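Local coordinates for Ice-binding protein (Flavobacteriaceae bacterium, PDB 5UYT) that probably binds ice as an antifreeze protein built of two right-handed beta-helical domains, at residues S27-D32 with T195-R200; P76-A81 with G93-G98; V214-G219 with T284-L289; D292-Y297 with L313-T318; A370-D375 with A389-T394. All blocks are in the same frame, centred on the assembly; numbering follows the deposited sequence.

Contact 1 of 5, residues S27-D32 with T195-R200; sequences SHITGD and TGVTVR
Arg200 reaches across to Thr30 and His28 where strands 28-30 and 198-200 run side by side, their directions only 9° apart. Its CB lies 4.0 Å from Thr30 CB. With CG anti to the carbonyl carbon (chi1 -47°), CG passes 4.0 Å from Thr30 OG1, and a bend at chi2 (-139°) places CD at 3.4 Å from Thr30 OG1. NE runs past that hydroxyl too, and CZ comes near both it and His28 CB. At the tip, NH1 donates to Thr30 OG1 over 2.9 Å, with the hydroxyl at the edge of the guanidinium and near its plane. NH1 also donates to a water at 3.2 Å, while NH2 ends 3.7 Å from His28 CB. The methyl CG2 of Thr198 lies over one face of the guanidinium, displaced toward its rim. Arg200 was modelled in two conformers and this is one of them. Three backbone bonds carry the parallel ladder itself: His28 N to Val197 O, Val199 N to His28 O and Thr30 N to Val199 O. Just before it, Val197 N donates to Ser27 OG over 3.0 Å, and that hydroxyl is also hydrogen-bonded to Asn23. On the other face of the ladder, Ile29 and Val199 lie alongside each other, and Val197, just before the strand, packs beside them; Ile29 CD1 sits 4.1 Å from both Val199 CB and Val197 CG2. Here Ile29 packs on Ala13 and Leu14 of strand 12-16, and Val197 and Val199 on Leu175 of strand 173-175. His28, on the opposite face, touches Asn304 in a loop of the second ice-binding-like region.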
# COMPACT_ATOMS: atom_id res chain seq x y z
N SER A 27 -10.40 7.82 -1.78
CA SER A 27 -10.28 7.08 -0.52
C SER A 27 -9.01 6.24 -0.58
O SER A 27 -8.58 5.83 -1.69
CB SER A 27 -11.47 6.15 -0.33
OG SER A 27 -12.65 6.89 0.01
N HIS A 28 -8.43 5.99 0.58
CA HIS A 28 -7.17 5.28 0.71
C HIS A 28 -7.43 4.06 1.59
O HIS A 28 -7.77 4.18 2.78
CB HIS A 28 -6.10 6.19 1.33
CG HIS A 28 -5.86 7.45 0.54
ND1 HIS A 28 -5.25 7.45 -0.69
CD2 HIS A 28 -6.17 8.74 0.80
CE1 HIS A 28 -5.18 8.68 -1.15
NE2 HIS A 28 -5.74 9.49 -0.27
N ILE A 29 -7.35 2.87 0.99
CA ILE A 29 -7.80 1.66 1.69
C ILE A 29 -6.71 0.63 1.66
O ILE A 29 -6.18 0.35 0.58
CB ILE A 29 -9.04 0.99 1.02
CG1 ILE A 29 -10.20 2.00 0.79
CG2 ILE A 29 -9.46 -0.26 1.79
CD1 ILE A 29 -10.98 2.38 2.02
N THR A 30 -6.40 0.05 2.82
CA THR A 30 -5.47 -1.08 2.93
C THR A 30 -6.20 -2.24 3.59
O THR A 30 -6.55 -2.16 4.76
CB THR A 30 -4.22 -0.73 3.76
OG1 THR A 30 -3.59 0.40 3.17
CG2 THR A 30 -3.22 -1.94 3.75
N GLY A 31 -6.36 -3.31 2.84
CA GLY A 31 -7.15 -4.47 3.26
C GLY A 31 -8.10 -4.82 2.13
O GLY A 31 -8.39 -3.97 1.25
N ASP A 32 -8.64 -6.04 2.16
CA ASP A 32 -9.66 -6.39 1.18
C ASP A 32 -10.93 -5.55 1.40
O ASP A 32 -11.21 -5.07 2.52
CB ASP A 32 -9.97 -7.89 1.22
CG ASP A 32 -8.83 -8.77 0.71
OD1 ASP A 32 -7.78 -8.23 0.27
OD2 ASP A 32 -8.98 -10.01 0.77
N THR A 195 -17.02 7.84 2.12
CA THR A 195 -16.80 8.98 1.23
C THR A 195 -15.48 9.65 1.63
O THR A 195 -15.38 10.23 2.71
CB THR A 195 -18.02 9.96 1.24
OG1 THR A 195 -18.20 10.46 2.56
CG2 THR A 195 -19.31 9.26 0.86
N GLY A 196 -14.47 9.56 0.76
CA GLY A 196 -13.20 10.23 0.99
C GLY A 196 -12.54 9.79 2.29
O GLY A 196 -12.09 10.63 3.07
N VAL A 197 -12.45 8.48 2.52
CA VAL A 197 -11.95 7.99 3.79
C VAL A 197 -10.54 7.41 3.68
O VAL A 197 -10.04 7.14 2.60
CB VAL A 197 -12.87 6.93 4.42
CG1 VAL A 197 -14.28 7.51 4.55
CG2 VAL A 197 -12.88 5.65 3.59
N THR A 198 -9.92 7.17 4.84
CA THR A 198 -8.72 6.34 4.92
C THR A 198 -9.03 5.23 5.90
O THR A 198 -9.45 5.51 7.04
CB THR A 198 -7.52 7.13 5.44
OG1 THR A 198 -7.23 8.18 4.52
CG2 THR A 198 -6.27 6.20 5.61
N VAL A 199 -8.87 3.98 5.46
CA VAL A 199 -9.14 2.83 6.35
C VAL A 199 -8.00 1.84 6.10
O VAL A 199 -7.83 1.39 4.97
CB VAL A 199 -10.49 2.10 6.05
CG1 VAL A 199 -10.71 0.94 7.02
CG2 VAL A 199 -11.67 3.04 6.11
N ARG A 200 -7.24 1.52 7.14
CA ARG A 200 -6.13 0.58 7.02
C ARG A 200 -6.30 -0.46 8.11
O ARG A 200 -6.39 -0.12 9.30
CB ARG A 200 -4.80 1.30 7.17
CG ARG A 200 -4.72 2.57 6.32
CD ARG A 200 -3.37 2.72 5.67
NE ARG A 200 -3.19 4.03 5.06
CZ ARG A 200 -3.33 4.28 3.77
NH1 ARG A 200 -3.72 3.32 2.91
NH2 ARG A 200 -3.13 5.50 3.34
O HOH W 1 -3.54 2.48 -0.13

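Contact 2 of 5, residues P76-A81 with G93-G98; sequences PTATLA and GNYFIG
Leu80 lies obliquely across Tyr95 in a parallel rung-to-rung pairing of the right-handed beta-helix. Strands 78-79 and 93-97 pair at Ala78 with Tyr95 and at Thr79 with Phe96, although the two touching parts as a whole are 52° apart. Leu80 CD1 packs 3.7 Å from Tyr95 CB, and its CG approaches the ring at CD1. Ala78, on the same face of the sheet as Tyr95, brings its CB to 3.9 Å from Tyr95 CD1. The tyrosine hydroxyl finds its partner at the carbonyl of Thr91, and both Leu80 and Tyr95 touch Leu90 of strand 88-90. Phe96 points to the other face, and Pro76, ahead of the strand, lies beside it and points the same way, with Pro76 CB 3.9 Å from Phe96 CB. Phe96 CG is anti to the backbone N (chi1 172°), a placing from which the ring edge can be met by Thr79 CG2. The register is fixed by the backbone: Phe96 N donates to Ala78 O with an angle of 173° at the hydrogen, and Leu80 N donates to Phe96 O. At the start of the pairing, the backbone of Asn94 is held twice by Thr77: its main-chain O accepts from Thr77 N at 2.7 Å, while Asn94 N donates to Thr77 OG1 at 2.8 Å.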
# COMPACT_ATOMS: atom_id res chain seq x y z
N PRO A 76 -18.96 -7.97 30.76
CA PRO A 76 -18.61 -6.57 31.03
C PRO A 76 -17.83 -6.39 32.34
O PRO A 76 -18.13 -7.06 33.34
CB PRO A 76 -19.97 -5.86 31.10
CG PRO A 76 -20.91 -6.75 30.36
CD PRO A 76 -20.42 -8.14 30.68
N THR A 77 -16.84 -5.50 32.31
CA THR A 77 -16.04 -5.16 33.49
C THR A 77 -16.48 -3.82 34.11
O THR A 77 -16.08 -3.50 35.23
CB THR A 77 -14.53 -5.09 33.14
OG1 THR A 77 -14.32 -4.20 32.04
CG2 THR A 77 -14.00 -6.48 32.77
N ALA A 78 -17.30 -3.06 33.37
CA ALA A 78 -17.77 -1.71 33.77
C ALA A 78 -18.87 -1.19 32.84
O ALA A 78 -18.98 -1.64 31.70
CB ALA A 78 -16.60 -0.73 33.76
N THR A 79 -19.68 -0.25 33.34
CA THR A 79 -20.71 0.45 32.55
C THR A 79 -20.27 1.89 32.28
O THR A 79 -19.71 2.55 33.17
CB THR A 79 -22.08 0.45 33.26
OG1 THR A 79 -22.42 -0.91 33.57
CG2 THR A 79 -23.19 1.02 32.37
N LEU A 80 -20.52 2.38 31.07
CA LEU A 80 -20.22 3.76 30.73
C LEU A 80 -21.47 4.53 30.36
O LEU A 80 -22.40 3.96 29.82
CB LEU A 80 -19.22 3.82 29.57
CG LEU A 80 -17.87 3.13 29.74
CD1 LEU A 80 -17.04 3.33 28.46
CD2 LEU A 80 -17.13 3.66 30.96
N ALA A 81 -21.46 5.84 30.64
CA ALA A 81 -22.50 6.74 30.15
C ALA A 81 -22.41 6.78 28.62
O ALA A 81 -21.34 6.50 28.05
CB ALA A 81 -22.33 8.14 30.75
N GLY A 93 -10.65 -3.11 29.18
CA GLY A 93 -11.90 -3.59 29.78
C GLY A 93 -12.95 -3.96 28.76
O GLY A 93 -12.76 -3.75 27.54
N ASN A 94 -14.04 -4.55 29.27
CA ASN A 94 -15.25 -4.79 28.49
C ASN A 94 -16.32 -3.84 28.99
O ASN A 94 -16.87 -4.03 30.08
CB ASN A 94 -15.70 -6.25 28.61
CG ASN A 94 -14.63 -7.22 28.17
OD1 ASN A 94 -13.79 -6.89 27.31
ND2 ASN A 94 -14.63 -8.41 28.75
N TYR A 95 -16.60 -2.82 28.19
CA TYR A 95 -17.44 -1.69 28.57
C TYR A 95 -18.85 -1.84 28.01
O TYR A 95 -19.04 -1.95 26.80
CB TYR A 95 -16.78 -0.37 28.11
CG TYR A 95 -15.47 -0.13 28.85
CD1 TYR A 95 -15.46 0.29 30.18
CD2 TYR A 95 -14.23 -0.37 28.23
CE1 TYR A 95 -14.27 0.50 30.87
CE2 TYR A 95 -13.04 -0.17 28.91
CZ TYR A 95 -13.07 0.26 30.23
OH TYR A 95 -11.89 0.46 30.93
N PHE A 96 -19.84 -1.84 28.90
CA PHE A 96 -21.24 -2.00 28.52
C PHE A 96 -21.94 -0.64 28.51
O PHE A 96 -21.92 0.10 29.51
CB PHE A 96 -21.95 -2.99 29.46
CG PHE A 96 -23.45 -3.09 29.26
CD1 PHE A 96 -23.98 -3.94 28.30
CD2 PHE A 96 -24.32 -2.33 30.05
CE1 PHE A 96 -25.36 -4.04 28.13
CE2 PHE A 96 -25.69 -2.41 29.87
CZ PHE A 96 -26.22 -3.27 28.91
N ILE A 97 -22.54 -0.31 27.37
CA ILE A 97 -23.37 0.89 27.26
C ILE A 97 -24.76 0.43 26.80
O ILE A 97 -24.94 0.08 25.64
CB ILE A 97 -22.77 1.92 26.27
CG1 ILE A 97 -21.34 2.31 26.68
CG2 ILE A 97 -23.68 3.15 26.21
CD1 ILE A 97 -20.63 3.25 25.74
N GLY A 98 -25.73 0.46 27.72
CA GLY A 98 -27.04 -0.17 27.46
C GLY A 98 -28.04 0.69 26.70
O GLY A 98 -29.23 0.70 27.02

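Contact 3 of 5, residues V214-G219 with T284-L289; sequences VAPNLG and TYLNTL
Tyr285 and Pro216 bury the most surface here, with Val214 third, as the connection between the two beta-helical regions lies against helix 270-288. A long helix alongside the beta-helix is a known feature of this ice-binding fold, and segment 214-219 has no regular secondary structure where it passes the last turns of that helix. Tyr285 leaves the helix with CG anti to the backbone N (chi1 174°), and its ring extends toward the connecting segment. Its hydroxyl donates to Val214 O over 2.6 Å. The oxygen lies at the edge of the tyrosine ring and near its plane, but seen from the carbonyl the donor stands well above the peptide plane, 48° out of it. The side chains of Val214 and Tyr285 cross at about a right angle, with Val214 CB 3.3 Å from the hydroxyl oxygen. Pro216 packs on two residues of the helix. Its CB comes to 3.6 Å from Tyr285 CD2, in an oblique approach to the ring, whereas its CD lies 3.8 Å from Leu286 CD2. Pro216 and Leu286 are both buried, and each is also in touch with the parallel strands it packs on: Pro216 with Phe364 of strand 363-367, Leu286 with Val337 of strand 336-340 and Ile384 of strand 382-385. The proline is thus wedged between helix and strands. Leu289 CD1 comes no nearer than 4.4 Å to Val214 O. Further along the connection Asn217 forms an Asx turn, Gly219 N donating to Asn217 OD1 at 2.8 Å.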
# COMPACT_ATOMS: atom_id res chain seq x y z
N VAL A 214 10.01 -13.37 -3.54
CA VAL A 214 11.48 -13.44 -3.64
C VAL A 214 11.96 -12.50 -4.73
O VAL A 214 11.43 -12.52 -5.84
CB VAL A 214 11.94 -14.89 -3.94
CG1 VAL A 214 13.44 -14.96 -4.18
CG2 VAL A 214 11.55 -15.79 -2.79
N ALA A 215 12.92 -11.64 -4.38
CA ALA A 215 13.52 -10.65 -5.29
C ALA A 215 14.20 -11.34 -6.47
O ALA A 215 14.71 -12.46 -6.30
CB ALA A 215 14.55 -9.78 -4.55
N PRO A 216 14.21 -10.70 -7.66
CA PRO A 216 14.95 -11.30 -8.76
C PRO A 216 16.45 -11.25 -8.51
O PRO A 216 16.94 -10.33 -7.84
CB PRO A 216 14.63 -10.37 -9.93
CG PRO A 216 14.42 -9.01 -9.27
CD PRO A 216 13.61 -9.41 -8.06
N ASN A 217 17.16 -12.24 -9.04
CA ASN A 217 18.58 -12.14 -9.09
C ASN A 217 18.90 -11.25 -10.28
O ASN A 217 18.57 -11.58 -11.43
CB ASN A 217 19.19 -13.53 -9.24
CG ASN A 217 20.70 -13.50 -9.44
OD1 ASN A 217 21.36 -12.50 -9.22
ND2 ASN A 217 21.26 -14.64 -9.83
N LEU A 218 19.50 -10.09 -10.01
CA LEU A 218 19.92 -9.20 -11.11
C LEU A 218 21.25 -9.62 -11.78
O LEU A 218 21.62 -9.03 -12.81
CB LEU A 218 20.00 -7.73 -10.64
CG LEU A 218 18.68 -7.13 -10.13
CD1 LEU A 218 18.94 -5.71 -9.66
CD2 LEU A 218 17.59 -7.16 -11.20
N GLY A 219 21.96 -10.62 -11.24
CA GLY A 219 23.31 -10.91 -11.75
C GLY A 219 24.18 -9.65 -11.90
O GLY A 219 24.22 -8.80 -11.00
N THR A 284 12.05 -11.68 -17.27
CA THR A 284 11.26 -12.91 -17.34
C THR A 284 10.86 -13.41 -15.94
O THR A 284 9.73 -13.83 -15.75
CB THR A 284 12.03 -14.02 -18.07
OG1 THR A 284 12.40 -13.51 -19.35
CG2 THR A 284 11.19 -15.29 -18.21
N TYR A 285 11.79 -13.35 -14.99
CA TYR A 285 11.47 -13.75 -13.62
C TYR A 285 10.34 -12.88 -13.04
O TYR A 285 9.39 -13.42 -12.45
CB TYR A 285 12.72 -13.69 -12.71
CG TYR A 285 12.38 -13.95 -11.25
CD1 TYR A 285 12.32 -15.26 -10.75
CD2 TYR A 285 12.12 -12.91 -10.37
CE1 TYR A 285 12.00 -15.51 -9.42
CE2 TYR A 285 11.79 -13.15 -9.03
CZ TYR A 285 11.76 -14.45 -8.56
OH TYR A 285 11.44 -14.70 -7.22
N LEU A 286 10.46 -11.56 -13.20
CA LEU A 286 9.46 -10.62 -12.65
C LEU A 286 8.10 -10.80 -13.33
O LEU A 286 7.04 -10.87 -12.66
CB LEU A 286 9.94 -9.18 -12.82
CG LEU A 286 11.10 -8.71 -11.94
CD1 LEU A 286 11.50 -7.28 -12.30
CD2 LEU A 286 10.74 -8.82 -10.45
N ASN A 287 8.14 -10.92 -14.67
CA ASN A 287 6.93 -11.12 -15.47
C ASN A 287 6.11 -12.33 -15.03
O ASN A 287 4.87 -12.30 -15.12
CB ASN A 287 7.26 -11.21 -16.97
CG ASN A 287 6.07 -10.88 -17.84
OD1 ASN A 287 5.31 -9.96 -17.54
ND2 ASN A 287 5.89 -11.63 -18.92
N THR A 288 6.78 -13.39 -14.57
CA THR A 288 6.11 -14.64 -14.22
C THR A 288 5.74 -14.81 -12.71
O THR A 288 5.09 -15.78 -12.33
CB THR A 288 6.84 -15.90 -14.79
OG1 THR A 288 8.18 -15.95 -14.32
CG2 THR A 288 6.86 -15.91 -16.34
N LEU A 289 6.15 -13.87 -11.86
CA LEU A 289 5.66 -13.85 -10.46
C LEU A 289 4.15 -13.74 -10.46
O LEU A 289 3.60 -12.88 -11.13
CB LEU A 289 6.23 -12.65 -9.65
CG LEU A 289 7.69 -12.78 -9.21
CD1 LEU A 289 8.25 -11.44 -8.70
CD2 LEU A 289 7.86 -13.92 -8.18

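Contact 4 of 5, residues D292-Y297 with L313-T318; sequences DIELLY and LLNAAT
A single parallel bridge of the second beta-helix joins Glu294 to Leu313, where strand 293-294 lies beside strand 311-314. Leu313 grips the first strand on both sides of the bridge: its N donates to Ile293 O over 3.0 Å, and its O accepts from Leu295 N over 2.8 Å, with the donor close to the line of the carbonyl bond. Glu294 and Leu313 lie alongside each other on one face. The glutamate is extended, CG anti to the backbone N (chi1 179°), which brings CG to 3.4 Å from Leu313 O. Beyond the bridge the strands part and one water spans them, donating to Glu294 OE2 at 2.7 Å and to Leu295 O while accepting from Asn315 N. OE2 also comes to 3.4 Å from Asn315 CB, the carboxylate and amide planes being perpendicular; the amide oxygen of Asn315 bonds to Asn341. On the buried side Leu295 crosses Leu314 obliquely, Leu295 CB to Leu314 CD2 measuring 3.6 Å. Leu314 continues onto Ile338 and Ile340 of strand 336-340, and Leu295 reaches Asn45 of the first ice-binding-like region, whose side chain also accepts from Tyr297 N. With Glu294, a water and Leu313 on one face and the buried Leu295 and Leu314 on the other side, this short pairing is a rung-to-rung step of a right-handed parallel beta-helix, placed where it meets the other ice-binding-like region.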
# COMPACT_ATOMS: atom_id res chain seq x y z
N ASP A 292 -0.46 -10.80 -6.58
CA ASP A 292 -1.21 -10.84 -5.31
C ASP A 292 -2.43 -9.92 -5.38
O ASP A 292 -3.52 -10.27 -4.95
CB ASP A 292 -0.32 -10.34 -4.17
CG ASP A 292 0.82 -11.27 -3.89
OD1 ASP A 292 0.60 -12.50 -3.92
OD2 ASP A 292 1.94 -10.79 -3.65
N ILE A 293 -2.21 -8.70 -5.88
CA ILE A 293 -3.24 -7.64 -5.81
C ILE A 293 -3.19 -6.90 -7.12
O ILE A 293 -2.11 -6.45 -7.54
CB ILE A 293 -3.00 -6.63 -4.66
CG1 ILE A 293 -3.22 -7.30 -3.28
CG2 ILE A 293 -3.88 -5.36 -4.82
CD1 ILE A 293 -2.69 -6.45 -2.12
N GLU A 294 -4.34 -6.77 -7.78
CA GLU A 294 -4.39 -5.92 -8.99
C GLU A 294 -4.90 -4.53 -8.62
O GLU A 294 -5.97 -4.39 -7.99
CB GLU A 294 -5.26 -6.52 -10.11
CG GLU A 294 -5.31 -5.61 -11.35
CD GLU A 294 -6.17 -6.15 -12.49
OE1 GLU A 294 -6.70 -7.28 -12.38
OE2 GLU A 294 -6.34 -5.42 -13.50
N LEU A 295 -4.15 -3.53 -9.04
CA LEU A 295 -4.53 -2.13 -8.83
C LEU A 295 -5.33 -1.76 -10.06
O LEU A 295 -4.80 -1.69 -11.17
CB LEU A 295 -3.28 -1.21 -8.64
CG LEU A 295 -2.37 -1.58 -7.46
CD1 LEU A 295 -1.10 -0.77 -7.40
CD2 LEU A 295 -3.10 -1.47 -6.11
N LEU A 296 -6.64 -1.58 -9.85
CA LEU A 296 -7.57 -1.59 -10.98
C LEU A 296 -7.63 -0.34 -11.85
O LEU A 296 -8.28 -0.36 -12.92
CB LEU A 296 -8.96 -1.94 -10.46
CG LEU A 296 -9.05 -3.38 -9.95
CD1 LEU A 296 -10.37 -3.57 -9.21
CD2 LEU A 296 -8.94 -4.41 -11.07
N TYR A 297 -6.93 0.73 -11.43
CA TYR A 297 -7.02 2.04 -12.12
C TYR A 297 -5.64 2.62 -12.40
O TYR A 297 -5.22 3.54 -11.70
CB TYR A 297 -7.96 3.03 -11.37
CG TYR A 297 -9.28 2.36 -11.09
CD1 TYR A 297 -9.50 1.68 -9.88
CD2 TYR A 297 -10.27 2.32 -12.06
CE1 TYR A 297 -10.70 1.00 -9.64
CE2 TYR A 297 -11.46 1.64 -11.83
CZ TYR A 297 -11.66 0.97 -10.63
OH TYR A 297 -12.86 0.32 -10.41
N LEU A 313 -0.20 -5.88 -9.82
CA LEU A 313 -0.40 -5.74 -11.27
C LEU A 313 -1.15 -4.43 -11.56
O LEU A 313 -2.23 -4.17 -10.99
CB LEU A 313 -1.21 -6.92 -11.85
CG LEU A 313 -1.59 -6.77 -13.33
CD1 LEU A 313 -0.38 -6.77 -14.27
CD2 LEU A 313 -2.59 -7.86 -13.70
N LEU A 314 -0.57 -3.61 -12.42
CA LEU A 314 -1.32 -2.52 -13.06
C LEU A 314 -1.51 -2.97 -14.51
O LEU A 314 -0.53 -2.98 -15.27
CB LEU A 314 -0.51 -1.22 -12.97
CG LEU A 314 -0.44 -0.64 -11.54
CD1 LEU A 314 0.92 -0.00 -11.34
CD2 LEU A 314 -1.53 0.41 -11.34
N ASN A 315 -2.74 -3.32 -14.90
CA ASN A 315 -2.96 -4.04 -16.17
C ASN A 315 -3.17 -3.13 -17.42
O ASN A 315 -3.89 -3.51 -18.35
CB ASN A 315 -4.09 -5.07 -16.04
CG ASN A 315 -4.00 -6.16 -17.11
OD1 ASN A 315 -2.89 -6.55 -17.52
ND2 ASN A 315 -5.13 -6.63 -17.59
N ALA A 316 -2.54 -1.95 -17.41
CA ALA A 316 -2.66 -0.96 -18.50
C ALA A 316 -1.52 0.02 -18.38
O ALA A 316 -0.80 0.00 -17.38
CB ALA A 316 -4.00 -0.19 -18.39
N ALA A 317 -1.38 0.89 -19.38
CA ALA A 317 -0.45 2.02 -19.26
C ALA A 317 -0.72 2.73 -17.94
O ALA A 317 -1.90 2.93 -17.56
CB ALA A 317 -0.68 2.99 -20.42
N THR A 318 0.35 3.13 -17.26
CA THR A 318 0.24 3.64 -15.90
C THR A 318 0.78 5.05 -15.86
O THR A 318 1.82 5.34 -16.49
CB THR A 318 1.06 2.73 -14.98
OG1 THR A 318 0.42 1.45 -14.91
CG2 THR A 318 1.23 3.35 -13.57
O HOH W 2 -5.19 -3.03 -13.56

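Contact 5 of 5, residues A370-D375 with A389-T394; sequences AVDLND and AVIINT
This is rung-to-rung pairing of neighbouring parallel strands in the second right-handed beta-helix, with Val371, Asp372 and Leu373 set beside Val390, Ile391 and Ile392. The strand directions differ by 8° and their axes approach to 4.7 Å, as expected of adjacent strands in one sheet. The backbone evidence is a continuous ladder: Val371 N to Ala389 O, Ile391 N to Val371 O, Leu373 N to Ile391 O and Asn393 N to Leu373 O. Inward, Val371 and Leu373 pack beside Val390 and Ile392, for example with Val371 CB 4.2 Å from Val390 CG2; Ile392 is described in one of its two conformers. Val390 and Ile392 in turn pack on Val402 of strand 397-404, so this face belongs to the apolar interior of the beta-helix. On the other face Asp372 and Ile391 lie side by side, pointing the same way. Asp372 CG, anti to the backbone N (chi1 -174°), is set beside Ile391. Its OD2 passes 3.8 Å from Ile391 CD1. A water donates to OD2 over 2.6 Å and accepts from Asn393 ND2. OD1 is itself 2.9 Å from ND2, and the carboxylate and amide planes are turned 27° apart. Asn393 faces back toward the first strand, just past the end of its own, and Asp375 OD1 comes to 3.2 Å from its CB. Leu373 O is gripped by two donors of that one residue: Asn393 N, nearly in line with the carbonyl bond, and Asn393 ND2 at 3.0 Å, which stands above the carbonyl plane.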
# COMPACT_ATOMS: atom_id res chain seq x y z
N ALA A 370 7.29 1.53 -22.91
CA ALA A 370 8.17 2.70 -22.69
C ALA A 370 8.13 3.19 -21.24
O ALA A 370 7.17 2.91 -20.49
CB ALA A 370 7.75 3.83 -23.64
N VAL A 371 9.19 3.87 -20.84
CA VAL A 371 9.29 4.44 -19.47
C VAL A 371 9.65 5.91 -19.64
O VAL A 371 10.64 6.23 -20.29
CB VAL A 371 10.39 3.73 -18.66
CG1 VAL A 371 10.62 4.41 -17.29
CG2 VAL A 371 10.03 2.24 -18.45
N ASP A 372 8.84 6.80 -19.08
CA ASP A 372 9.14 8.24 -19.17
C ASP A 372 9.01 8.82 -17.77
O ASP A 372 7.91 8.79 -17.18
CB ASP A 372 8.17 8.89 -20.13
CG ASP A 372 8.51 10.35 -20.39
OD1 ASP A 372 9.02 11.02 -19.47
OD2 ASP A 372 8.24 10.82 -21.52
N LEU A 373 10.13 9.24 -17.20
CA LEU A 373 10.11 9.84 -15.84
C LEU A 373 10.15 11.34 -16.03
O LEU A 373 11.10 11.85 -16.62
CB LEU A 373 11.32 9.35 -14.99
CG LEU A 373 11.31 7.81 -14.83
CD1 LEU A 373 12.47 7.48 -13.91
CD2 LEU A 373 9.99 7.29 -14.22
N ASN A 374 9.05 12.02 -15.67
CA ASN A 374 8.91 13.47 -15.98
C ASN A 374 9.79 14.33 -15.04
O ASN A 374 10.30 13.83 -14.04
CB ASN A 374 7.42 13.83 -15.86
CG ASN A 374 7.00 14.90 -16.84
OD1 ASN A 374 7.83 15.68 -17.32
ND2 ASN A 374 5.69 14.97 -17.11
N ASP A 375 9.97 15.63 -15.38
CA ASP A 375 10.94 16.51 -14.70
C ASP A 375 10.81 16.43 -13.17
O ASP A 375 9.70 16.52 -12.63
CB ASP A 375 10.75 17.99 -15.06
CG ASP A 375 10.73 18.28 -16.57
OD1 ASP A 375 10.65 17.37 -17.42
OD2 ASP A 375 10.79 19.50 -16.89
N ALA A 389 11.09 3.06 -25.78
CA ALA A 389 12.09 4.09 -25.55
C ALA A 389 11.98 4.56 -24.10
O ALA A 389 10.89 4.55 -23.49
CB ALA A 389 11.88 5.25 -26.51
N VAL A 390 13.12 4.97 -23.54
CA VAL A 390 13.11 5.48 -22.19
C VAL A 390 13.53 6.94 -22.24
O VAL A 390 14.52 7.29 -22.92
CB VAL A 390 14.07 4.66 -21.28
CG1 VAL A 390 14.16 5.25 -19.86
CG2 VAL A 390 13.66 3.19 -21.26
N ILE A 391 12.79 7.80 -21.53
CA ILE A 391 13.21 9.20 -21.36
C ILE A 391 13.26 9.51 -19.88
O ILE A 391 12.28 9.24 -19.15
CB ILE A 391 12.21 10.17 -22.03
CG1 ILE A 391 12.10 9.86 -23.51
CG2 ILE A 391 12.65 11.64 -21.80
CD1 ILE A 391 10.99 10.65 -24.20
N ILE A 392 14.37 10.07 -19.42
CA ILE A 392 14.49 10.48 -18.02
C ILE A 392 14.81 11.96 -18.05
O ILE A 392 15.88 12.39 -18.51
CB ILE A 392 15.56 9.71 -17.24
CG1 ILE A 392 15.50 8.20 -17.54
CG2 ILE A 392 15.38 9.99 -15.74
CD1 ILE A 392 16.55 7.38 -16.84
N ASN A 393 13.81 12.74 -17.63
CA ASN A 393 13.82 14.21 -17.83
C ASN A 393 14.58 15.00 -16.80
O ASN A 393 15.03 14.46 -15.79
CB ASN A 393 12.33 14.70 -17.93
CG ASN A 393 11.67 14.32 -19.26
OD1 ASN A 393 12.00 14.90 -20.32
ND2 ASN A 393 10.79 13.30 -19.24
N THR A 394 14.74 16.29 -17.08
CA THR A 394 15.54 17.18 -16.25
C THR A 394 15.31 16.98 -14.74
O THR A 394 14.18 17.06 -14.27
CB THR A 394 15.16 18.62 -16.58
OG1 THR A 394 15.44 18.85 -17.98
CG2 THR A 394 15.99 19.61 -15.71
O HOH W 3 8.85 13.29 -21.79

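In the fold
From the N terminus, contact 1 closes the longest loop, bringing 195-200 back beside 27-32 after 162 intervening residues. Contact 2 is nested inside that loop, with its centre about 29 Å from that of contact 1, and joins nearby rungs of the first beta-helix. After contact 1 the chain passes through the connection, and contact 3 holds 214-219 to the helix that flanks the second beta-helix. Contacts 4 and 5 follow in series, each a short local closure between parallel strands of the second beta-helix. No loops cross. Contacts 1 and 4, about 6 Å apart at their nearest atoms, lie where the two ice-binding-like regions meet.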